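Long-range contacts in cyanophage-like gp41-1 intein (Metagenome, PDB 6QAZ), which probably carries out protein splicing, in which an intein excises itself and joins its two flanking polypeptides through a peptide bond: residues 39-44 with 107-112; 52-57 with 95-100; 85-90 with 122-127. All blocks are in the same frame, centred on the assembly; numbering follows the deposited sequence. Where two conformers were deposited one is given.

Contact 1: residues 39-44 with 107-112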
loop_
_atom_site.group_PDB
_atom_site.type_symbol
_atom_site.label_atom_id
_atom_site.label_comp_id
_atom_site.label_asym_id
_atom_site.label_seq_id
_atom_site.Cartn_x
_atom_site.Cartn_y
_atom_site.Cartn_z
ATOM N N LEU A 39 -11.940 -4.427 7.710
ATOM C CA LEU A 39 -12.390 -4.609 9.085
ATOM C C LEU A 39 -12.344 -3.310 9.872
ATOM O O LEU A 39 -13.109 -3.140 10.822
ATOM C CB LEU A 39 -11.518 -5.651 9.783
ATOM C CG LEU A 39 -11.499 -7.028 9.145
ATOM C CD1 LEU A 39 -10.606 -7.961 9.895
ATOM C CD2 LEU A 39 -12.893 -7.581 9.042
ATOM N N ASN A 40 -11.427 -2.408 9.518
ATOM C CA ASN A 40 -11.266 -1.125 10.237
ATOM C C ASN A 40 -10.824 -0.082 9.247
ATOM O O ASN A 40 -10.018 -0.356 8.356
ATOM C CB ASN A 40 -10.202 -1.176 11.330
ATOM C CG ASN A 40 -10.406 -2.260 12.342
ATOM O OD1 ASN A 40 -10.094 -3.428 12.070
ATOM N ND2 ASN A 40 -10.937 -1.867 13.480
ATOM N N VAL A 41 -11.318 1.121 9.464
ATOM C CA VAL A 41 -10.761 2.339 8.847
ATOM C C VAL A 41 -10.316 3.197 10.019
ATOM O O VAL A 41 -11.152 3.730 10.761
ATOM C CB VAL A 41 -11.725 3.038 7.904
ATOM C CG1 VAL A 41 -11.082 4.276 7.330
ATOM C CG2 VAL A 41 -12.213 2.105 6.822
ATOM N N PHE A 42 -9.011 3.243 10.239
ATOM C CA PHE A 42 -8.460 3.967 11.387
ATOM C C PHE A 42 -8.541 5.447 11.086
ATOM O O PHE A 42 -8.750 5.859 9.952
ATOM C CB PHE A 42 -7.033 3.499 11.666
ATOM C CG PHE A 42 -6.939 2.019 11.954
ATOM C CD1 PHE A 42 -7.464 1.473 13.120
ATOM C CD2 PHE A 42 -6.304 1.168 11.061
ATOM C CE1 PHE A 42 -7.363 0.109 13.361
ATOM C CE2 PHE A 42 -6.206 -0.184 11.331
ATOM C CZ PHE A 42 -6.743 -0.703 12.464
ATOM N N PRO A 43 -8.361 6.323 12.088
ATOM C CA PRO A 43 -8.450 7.752 11.807
ATOM C C PRO A 43 -7.395 8.211 10.816
ATOM O O PRO A 43 -6.272 7.735 10.824
ATOM C CB PRO A 43 -8.243 8.403 13.168
ATOM C CG PRO A 43 -8.680 7.350 14.140
ATOM C CD PRO A 43 -8.259 6.043 13.519
ATOM N N LYS A 44 -7.788 9.155 9.984
ATOM C CA LYS A 44 -6.838 9.855 9.122
ATOM C C LYS A 44 -5.793 10.516 10.025
ATOM O O LYS A 44 -6.101 10.967 11.098
ATOM C CB LYS A 44 -7.443 11.040 8.370
ATOM C CG LYS A 44 -7.876 10.796 6.940
ATOM C CD LYS A 44 -8.859 11.825 6.431
ATOM C CE LYS A 44 -8.564 13.262 6.818
ATOM N NZ LYS A 44 -9.460 14.225 6.134
ATOM N N GLU A 107 -2.053 14.392 4.948
ATOM C CA GLU A 107 -3.039 13.449 5.490
ATOM C C GLU A 107 -2.896 12.109 4.766
ATOM O O GLU A 107 -2.727 12.062 3.542
ATOM C CB GLU A 107 -4.443 13.995 5.275
ATOM C CG GLU A 107 -4.737 15.280 6.008
ATOM C CD GLU A 107 -4.731 15.204 7.519
ATOM O OE1 GLU A 107 -4.978 14.127 8.070
ATOM O OE2 GLU A 107 -4.623 16.276 8.149
ATOM N N LEU A 108 -2.964 11.049 5.536
ATOM C CA LEU A 108 -2.854 9.680 5.033
ATOM C C LEU A 108 -3.914 8.825 5.697
ATOM O O LEU A 108 -4.399 9.137 6.809
ATOM C CB LEU A 108 -1.462 9.133 5.335
ATOM C CG LEU A 108 -0.247 9.878 4.767
ATOM C CD1 LEU A 108 1.001 9.224 5.306
ATOM C CD2 LEU A 108 -0.212 9.880 3.274
ATOM N N ILE A 109 -4.226 7.702 5.073
ATOM C CA ILE A 109 -5.163 6.876 5.815
ATOM C C ILE A 109 -4.742 5.426 5.820
ATOM O O ILE A 109 -3.860 4.925 5.130
ATOM C CB ILE A 109 -6.510 7.093 5.168
ATOM C CG1 ILE A 109 -7.673 6.538 5.980
ATOM C CG2 ILE A 109 -6.437 6.499 3.781
ATOM C CD1 ILE A 109 -7.704 6.938 7.421
ATOM N N ASP A 110 -5.341 4.801 6.811
ATOM C CA ASP A 110 -4.904 3.492 7.296
ATOM C C ASP A 110 -6.129 2.610 7.457
ATOM O O ASP A 110 -7.046 3.008 8.180
ATOM C CB ASP A 110 -4.231 3.731 8.624
ATOM C CG ASP A 110 -3.530 2.540 9.177
ATOM O OD1 ASP A 110 -3.382 1.512 8.497
ATOM O OD2 ASP A 110 -3.099 2.684 10.363
ATOM N N ILE A 111 -6.120 1.435 6.852
ATOM C CA ILE A 111 -7.197 0.461 6.980
ATOM C C ILE A 111 -6.631 -0.874 7.444
ATOM O O ILE A 111 -5.452 -1.138 7.283
ATOM C CB ILE A 111 -7.986 0.306 5.662
ATOM C CG1 ILE A 111 -7.212 -0.434 4.568
ATOM C CG2 ILE A 111 -8.475 1.651 5.159
ATOM C CD1 ILE A 111 -8.000 -0.661 3.292
ATOM N N GLU A 112 -7.485 -1.709 7.981
ATOM C CA GLU A 112 -7.174 -3.100 8.321
ATOM C C GLU A 112 -8.054 -4.004 7.478
ATOM O O GLU A 112 -9.282 -3.760 7.412
ATOM C CB GLU A 112 -7.475 -3.376 9.791
ATOM C CG GLU A 112 -7.106 -4.763 10.212
ATOM C CD GLU A 112 -5.623 -4.966 10.262
ATOM O OE1 GLU A 112 -4.820 -3.989 10.351
ATOM O OE2 GLU A 112 -5.260 -6.211 10.261
HETATM O O HOH W 1 -4.056 7.259 9.157
HETATM O O HOH W 2 -5.268 14.194 10.578
#

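Contact 2: residues 52-57 with 95-100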
loop_
_atom_site.group_PDB
_atom_site.type_symbol
_atom_site.label_atom_id
_atom_site.label_comp_id
_atom_site.label_asym_id
_atom_site.label_seq_id
_atom_site.Cartn_x
_atom_site.Cartn_y
_atom_site.Cartn_z
ATOM N N ILE A 52 7.342 5.793 -3.567
ATOM C CA ILE A 52 8.085 4.658 -4.123
ATOM C C ILE A 52 7.720 4.533 -5.585
ATOM O O ILE A 52 6.529 4.460 -5.906
ATOM C CB ILE A 52 7.732 3.375 -3.349
ATOM C CG1 ILE A 52 8.046 3.524 -1.873
ATOM C CG2 ILE A 52 8.424 2.189 -3.977
ATOM C CD1 ILE A 52 7.565 2.389 -1.023
ATOM N N THR A 53 8.710 4.499 -6.462
ATOM C CA THR A 53 8.508 4.341 -7.908
ATOM C C THR A 53 9.178 3.056 -8.365
ATOM O O THR A 53 10.384 2.855 -8.076
ATOM C CB THR A 53 9.080 5.522 -8.701
ATOM O OG1 THR A 53 8.496 6.737 -8.200
ATOM C CG2 THR A 53 8.819 5.395 -10.185
ATOM N N LEU A 54 8.450 2.202 -9.073
ATOM C CA LEU A 54 8.977 0.941 -9.574
ATOM C C LEU A 54 9.435 1.082 -11.019
ATOM O O LEU A 54 9.126 2.046 -11.726
ATOM C CB LEU A 54 7.908 -0.153 -9.478
ATOM C CG LEU A 54 7.300 -0.355 -8.085
ATOM C CD1 LEU A 54 6.370 -1.520 -8.112
ATOM C CD2 LEU A 54 8.368 -0.525 -7.014
ATOM N N GLU A 55 10.140 0.055 -11.486
ATOM C CA GLU A 55 10.763 0.086 -12.829
ATOM C C GLU A 55 9.710 0.065 -13.942
ATOM O O GLU A 55 10.074 0.408 -15.081
ATOM C CB GLU A 55 11.761 -1.035 -12.985
ATOM C CG GLU A 55 11.148 -2.379 -12.899
ATOM C CD GLU A 55 12.109 -3.533 -13.129
ATOM O OE1 GLU A 55 13.044 -3.394 -13.974
ATOM O OE2 GLU A 55 12.039 -4.533 -12.385
ATOM N N ASP A 56 8.475 -0.329 -13.671
ATOM C CA ASP A 56 7.362 -0.273 -14.641
ATOM C C ASP A 56 6.570 1.032 -14.520
ATOM O O ASP A 56 5.501 1.146 -15.160
ATOM C CB ASP A 56 6.480 -1.494 -14.528
ATOM C CG ASP A 56 5.794 -1.590 -13.190
ATOM O OD1 ASP A 56 5.970 -0.695 -12.336
ATOM O OD2 ASP A 56 5.060 -2.614 -13.007
ATOM N N GLY A 57 7.059 1.979 -13.748
ATOM C CA GLY A 57 6.389 3.267 -13.595
ATOM C C GLY A 57 5.437 3.347 -12.427
ATOM O O GLY A 57 5.067 4.457 -12.039
ATOM N N LYS A 95 9.058 -6.462 -9.330
ATOM C CA LYS A 95 9.527 -5.251 -10.010
ATOM C C LYS A 95 10.443 -4.477 -9.090
ATOM O O LYS A 95 10.132 -4.262 -7.904
ATOM C CB LYS A 95 8.361 -4.377 -10.462
ATOM C CG LYS A 95 7.514 -4.992 -11.560
ATOM C CD LYS A 95 8.219 -5.125 -12.891
ATOM C CE LYS A 95 7.408 -5.896 -13.892
ATOM N NZ LYS A 95 8.144 -6.022 -15.159
ATOM N N LYS A 96 11.557 -4.035 -9.633
ATOM C CA LYS A 96 12.546 -3.261 -8.863
ATOM C C LYS A 96 11.989 -1.908 -8.441
ATOM O O LYS A 96 11.378 -1.205 -9.248
ATOM C CB LYS A 96 13.780 -3.026 -9.733
ATOM C CG LYS A 96 14.726 -4.161 -10.104
ATOM C CD LYS A 96 15.743 -4.358 -9.054
ATOM C CE LYS A 96 16.520 -5.636 -9.271
ATOM N NZ LYS A 96 17.389 -5.574 -10.479
ATOM N N ILE A 97 12.336 -1.517 -7.236
ATOM C CA ILE A 97 12.188 -0.115 -6.784
ATOM C C ILE A 97 13.289 0.706 -7.432
ATOM O O ILE A 97 14.468 0.438 -7.221
ATOM C CB ILE A 97 12.253 -0.020 -5.263
ATOM C CG1 ILE A 97 11.106 -0.787 -4.594
ATOM C CG2 ILE A 97 12.225 1.446 -4.842
ATOM C CD1 ILE A 97 11.238 -0.868 -3.086
ATOM N N LEU A 98 12.901 1.692 -8.216
ATOM C CA LEU A 98 13.869 2.627 -8.818
ATOM C C LEU A 98 14.215 3.762 -7.859
ATOM O O LEU A 98 15.381 4.205 -7.873
ATOM C CB LEU A 98 13.310 3.239 -10.082
ATOM C CG LEU A 98 13.160 2.348 -11.287
ATOM C CD1 LEU A 98 12.770 3.203 -12.473
ATOM C CD2 LEU A 98 14.396 1.553 -11.612
ATOM N N LYS A 99 13.231 4.275 -7.127
ATOM C CA LYS A 99 13.398 5.488 -6.328
ATOM C C LYS A 99 12.522 5.384 -5.117
ATOM O O LYS A 99 11.381 4.956 -5.245
ATOM C CB LYS A 99 12.990 6.771 -7.085
ATOM C CG LYS A 99 13.628 7.037 -8.407
ATOM C CD LYS A 99 12.978 8.205 -9.055
ATOM C CE LYS A 99 13.131 8.124 -10.564
ATOM N NZ LYS A 99 12.831 9.385 -11.262
ATOM N N ILE A 100 13.005 5.924 -4.023
ATOM C CA ILE A 100 12.162 6.287 -2.873
ATOM C C ILE A 100 12.462 7.749 -2.572
ATOM O O ILE A 100 13.637 8.116 -2.381
ATOM C CB ILE A 100 12.408 5.388 -1.673
ATOM C CG1 ILE A 100 12.198 3.919 -2.063
ATOM C CG2 ILE A 100 11.488 5.824 -0.539
ATOM C CD1 ILE A 100 12.209 2.941 -0.948
HETATM O O HOH W 3 9.809 7.842 -6.162
#

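Contact 3: residues 85-90 with 122-127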
loop_
_atom_site.group_PDB
_atom_site.type_symbol
_atom_site.label_atom_id
_atom_site.label_comp_id
_atom_site.label_asym_id
_atom_site.label_seq_id
_atom_site.Cartn_x
_atom_site.Cartn_y
_atom_site.Cartn_z
ATOM N N MET A 85 15.643 -3.102 -4.233
ATOM C CA MET A 85 14.794 -4.211 -3.762
ATOM C C MET A 85 13.589 -4.303 -4.667
ATOM O O MET A 85 13.348 -3.390 -5.443
ATOM C CB MET A 85 14.381 -3.974 -2.313
ATOM C CG MET A 85 15.570 -4.032 -1.377
ATOM S SD MET A 85 15.021 -3.743 0.303
ATOM C CE MET A 85 16.556 -3.927 1.191
ATOM N N CYS A 86 12.881 -5.421 -4.632
ATOM C CA CYS A 86 11.720 -5.634 -5.483
ATOM C C CYS A 86 10.439 -5.733 -4.659
ATOM O O CYS A 86 10.404 -6.337 -3.589
ATOM C CB CYS A 86 11.840 -6.922 -6.261
ATOM S SG CYS A 86 13.201 -6.874 -7.462
ATOM N N LEU A 87 9.384 -5.148 -5.219
ATOM C CA LEU A 87 8.015 -5.330 -4.746
ATOM C C LEU A 87 7.268 -6.226 -5.721
ATOM O O LEU A 87 7.707 -6.450 -6.828
ATOM C CB LEU A 87 7.305 -3.989 -4.563
ATOM C CG LEU A 87 7.959 -3.016 -3.594
ATOM C CD1 LEU A 87 7.088 -1.795 -3.382
ATOM C CD2 LEU A 87 8.278 -3.675 -2.258
ATOM N N TYR A 88 6.104 -6.696 -5.303
ATOM C CA TYR A 88 5.219 -7.472 -6.175
ATOM C C TYR A 88 4.182 -6.554 -6.777
ATOM O O TYR A 88 3.580 -5.738 -6.066
ATOM C CB TYR A 88 4.527 -8.573 -5.376
ATOM C CG TYR A 88 5.459 -9.604 -4.791
ATOM C CD1 TYR A 88 5.893 -10.679 -5.539
ATOM C CD2 TYR A 88 5.927 -9.490 -3.494
ATOM C CE1 TYR A 88 6.750 -11.627 -4.990
ATOM C CE2 TYR A 88 6.785 -10.416 -2.933
ATOM C CZ TYR A 88 7.200 -11.496 -3.682
ATOM O OH TYR A 88 8.099 -12.376 -3.131
ATOM N N VAL A 89 3.923 -6.732 -8.066
ATOM C CA VAL A 89 2.850 -6.004 -8.757
ATOM C C VAL A 89 1.827 -7.011 -9.219
ATOM O O VAL A 89 2.062 -8.208 -9.253
ATOM C CB VAL A 89 3.367 -5.143 -9.917
ATOM C CG1 VAL A 89 4.369 -4.142 -9.407
ATOM C CG2 VAL A 89 3.884 -5.953 -11.083
ATOM N N LYS A 90 0.670 -6.536 -9.601
ATOM C CA LYS A 90 -0.389 -7.481 -9.977
ATOM C C LYS A 90 0.099 -8.244 -11.195
ATOM O O LYS A 90 0.588 -7.648 -12.125
ATOM C CB LYS A 90 -1.728 -6.783 -10.154
ATOM C CG LYS A 90 -2.926 -7.707 -10.263
ATOM C CD LYS A 90 -4.260 -6.952 -10.315
ATOM C CE LYS A 90 -5.380 -7.809 -10.856
ATOM N NZ LYS A 90 -6.560 -6.984 -11.198
ATOM N N ASN A 122 -2.652 0.813 -6.157
ATOM C CA ASN A 122 -2.045 1.233 -7.456
ATOM C C ASN A 122 -1.364 0.039 -8.136
ATOM O O ASN A 122 -0.317 0.196 -8.780
ATOM C CB ASN A 122 -1.094 2.389 -7.282
ATOM C CG ASN A 122 -1.731 3.601 -6.670
ATOM O OD1 ASN A 122 -2.945 3.795 -6.718
ATOM N ND2 ASN A 122 -0.925 4.447 -6.111
ATOM N N ASP A 123 -1.941 -1.147 -7.999
ATOM C CA ASP A 123 -1.441 -2.379 -8.641
ATOM C C ASP A 123 -0.130 -2.877 -8.025
ATOM O O ASP A 123 0.481 -3.781 -8.584
ATOM C CB ASP A 123 -1.337 -2.268 -10.148
ATOM C CG ASP A 123 -2.645 -2.077 -10.839
ATOM O OD1 ASP A 123 -3.603 -2.709 -10.419
ATOM O OD2 ASP A 123 -2.688 -1.348 -11.850
ATOM N N ILE A 124 0.251 -2.353 -6.861
ATOM C CA ILE A 124 1.418 -2.810 -6.091
ATOM C C ILE A 124 0.885 -3.560 -4.876
ATOM O O ILE A 124 0.050 -3.048 -4.153
ATOM C CB ILE A 124 2.290 -1.624 -5.652
ATOM C CG1 ILE A 124 2.776 -0.824 -6.863
ATOM C CG2 ILE A 124 3.438 -2.108 -4.790
ATOM C CD1 ILE A 124 3.504 0.447 -6.516
ATOM N N LEU A 125 1.396 -4.763 -4.620
ATOM C CA LEU A 125 0.940 -5.508 -3.440
ATOM C C LEU A 125 1.503 -4.846 -2.195
ATOM O O LEU A 125 2.728 -4.651 -2.045
ATOM C CB LEU A 125 1.386 -6.956 -3.541
ATOM C CG LEU A 125 0.734 -7.896 -2.533
ATOM C CD1 LEU A 125 -0.773 -8.007 -2.707
ATOM C CD2 LEU A 125 1.363 -9.279 -2.670
ATOM N N THR A 126 0.627 -4.488 -1.274
ATOM C CA THR A 126 1.020 -3.822 -0.038
ATOM C C THR A 126 0.356 -4.493 1.148
ATOM O O THR A 126 -0.624 -5.231 0.995
ATOM C CB THR A 126 0.739 -2.323 -0.106
ATOM O OG1 THR A 126 1.476 -1.657 0.927
ATOM C CG2 THR A 126 -0.711 -1.963 0.077
ATOM N N HIS A 127 0.925 -4.284 2.323
ATOM C CA HIS A 127 0.284 -4.707 3.560
ATOM C C HIS A 127 -0.665 -3.616 3.999
ATOM O O HIS A 127 -0.441 -2.431 3.674
ATOM C CB HIS A 127 1.382 -4.995 4.567
ATOM C CG HIS A 127 0.935 -5.618 5.806
ATOM N ND1 HIS A 127 0.313 -4.950 6.830
ATOM C CD2 HIS A 127 1.023 -6.900 6.185
ATOM C CE1 HIS A 127 0.058 -5.836 7.800
ATOM N NE2 HIS A 127 0.510 -7.005 7.449
HETATM O O HOH W 4 5.110 -5.969 -2.735
#

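Contact 1: residues 39-44 with 107-112
N40 and E112 form a hydrogen-bonded pair in the antiparallel ladder between strands 34-41 and 93-113 of the all-beta intein (HINT) fold. L39 shares this partner, which makes a classic beta bulge. E112 O accepts two amides from the same face of its carbonyl plane, L39 N at 2.8 Å and N40 N at 3.3 Å. E112 N in turn donates to N40 O at 2.9 Å. This end is the tightly packed one. The N40 and E112 side chains run side by side, with N40 OD1 3.5 Å from E112 CB. N40 CB stands above one face of the F42 ring, toward the rim, and F42 CE2 lies 3.8 Å from E112 CB. V41 and I111 point to the other side of the sheet and meet methyl to methyl, CG2 to CG2, at 4.1 Å.

Beyond F42 the pairing opens. The bond from F42 N to D110 O is the last direct hydrogen bond between the segments. P43 and K44 are exposed, and the K44 and E107 side chains cross at about a right angle without pairing their charges. Here a water spans the gap, donating to P43 O at 2.8 Å and to L108 O at 3.0 Å.

Contact 2: residues 52-57 with 95-100
E55 turns its flat carboxylate over the backbone of K96. K96 N donates to E55 OE2 at 2.8 Å, almost straight at hydrogen (178°), but from above the carboxylate plane, 41° out of it. The same oxygen lies 3.5 Å from K96 CB, and the aliphatic CD of K95 also comes close to it. E55 CG sits in the crowded position between the backbone N and the carbonyl carbon (chi1 63°). Beyond CG the chain is extended and carries the carboxylate to K96. The second flat group is the D56 carboxylate. The K95 and D56 side chains cross at about a right angle, with K95 CG 3.7 Å from D56 OD2. The charge of D56 is paired with K58, just past the turn, in a salt bridge.

Four backbone bonds hold the ladder, one of them weak. E55 N donates to K96 O at 2.9 Å and T53 N to K99 O at 3.0 Å. T53 O accepts L98 N at 2.8 Å and, weakly, K99 N. L98 also rests its CG against E55 CA.

I52, L54 and I97 supply the apolar part. L54 CD2 reaches I97 CG1 at 3.7 Å, and I52 CG2 meets I97 CG2 at 4.0 Å. I52 also lies alongside I100, and L81 touches both I52 and I97. On the T53 and K99 side, a water meets T53 OG1.

L54 to G57 form a type I beta turn between strands 45-54 and 59-63. L98 and K99 both face T53, so the motif is a classic beta bulge in an antiparallel ladder, placed just before a hairpin turn.

Contact 3: residues 85-90 with 122-127
V89 and I124 form a single beta bridge where strand 86-89 meets the hairpin of strands 118-121 and 124-127. The strand axes run 107° apart, consistent with one bridge and no ladder. Two backbone hydrogen bonds flank the bridge. L125 N donates to Y88 O at 2.8 Å, nearly straight at 168°. K90 N donates to D123 O at 2.9 Å. The same D123 O also receives a CA-H contact from V89 CA at 3.3 Å. N122 and D123 both have left-handed backbone angles, consistent with a type I' turn in the hairpin.

A water extends the pairing past Y88. It accepts from Y88 N and donates to L125 O, each at 2.8 Å.

Apolar contacts are few. I124 CG2, anti to the backbone N, meets L87 CD1 at 3.9 Å, the two side chains crossing obliquely. Y88 and L125 touch through their CB atoms at 4.0 Å. The K90 ammonium turns elsewhere and hydrogen-bonds to Q12.

Strand 124-127 leads to the C-terminus, the end that in inteins adjoins a splice junction. Its T126 OG1 is hydrogen-bonded to H66 and L67. Strand 68-70 packs on L87 and L125. Strand 86-89 also pairs antiparallel with strand 93-113, L87 with K95.

Overall arrangement
Contacts 1 and 2 both use strand 93-113, against strands 34-41 and 45-54 in turn. Their centres are 25 Å apart, on opposite sides of the chain's centre. Each is a bulged antiparallel ladder with exposed residues. Contact 2 adds a side-chain-to-backbone bond, while contact 1 opens into a water-bridged loop. Contact 3 lies nearer the middle, its centre about 8 Å from the chain's centre against 12 and 14 Å for contacts 1 and 2, and most of its touching residues are buried. It has a single bridge and joins a separate hairpin to strand 86-89. Contacts 2 and 3 touch: K95 N and I97 N probably donate to L87 O and M85 O, and L54 packs on V89.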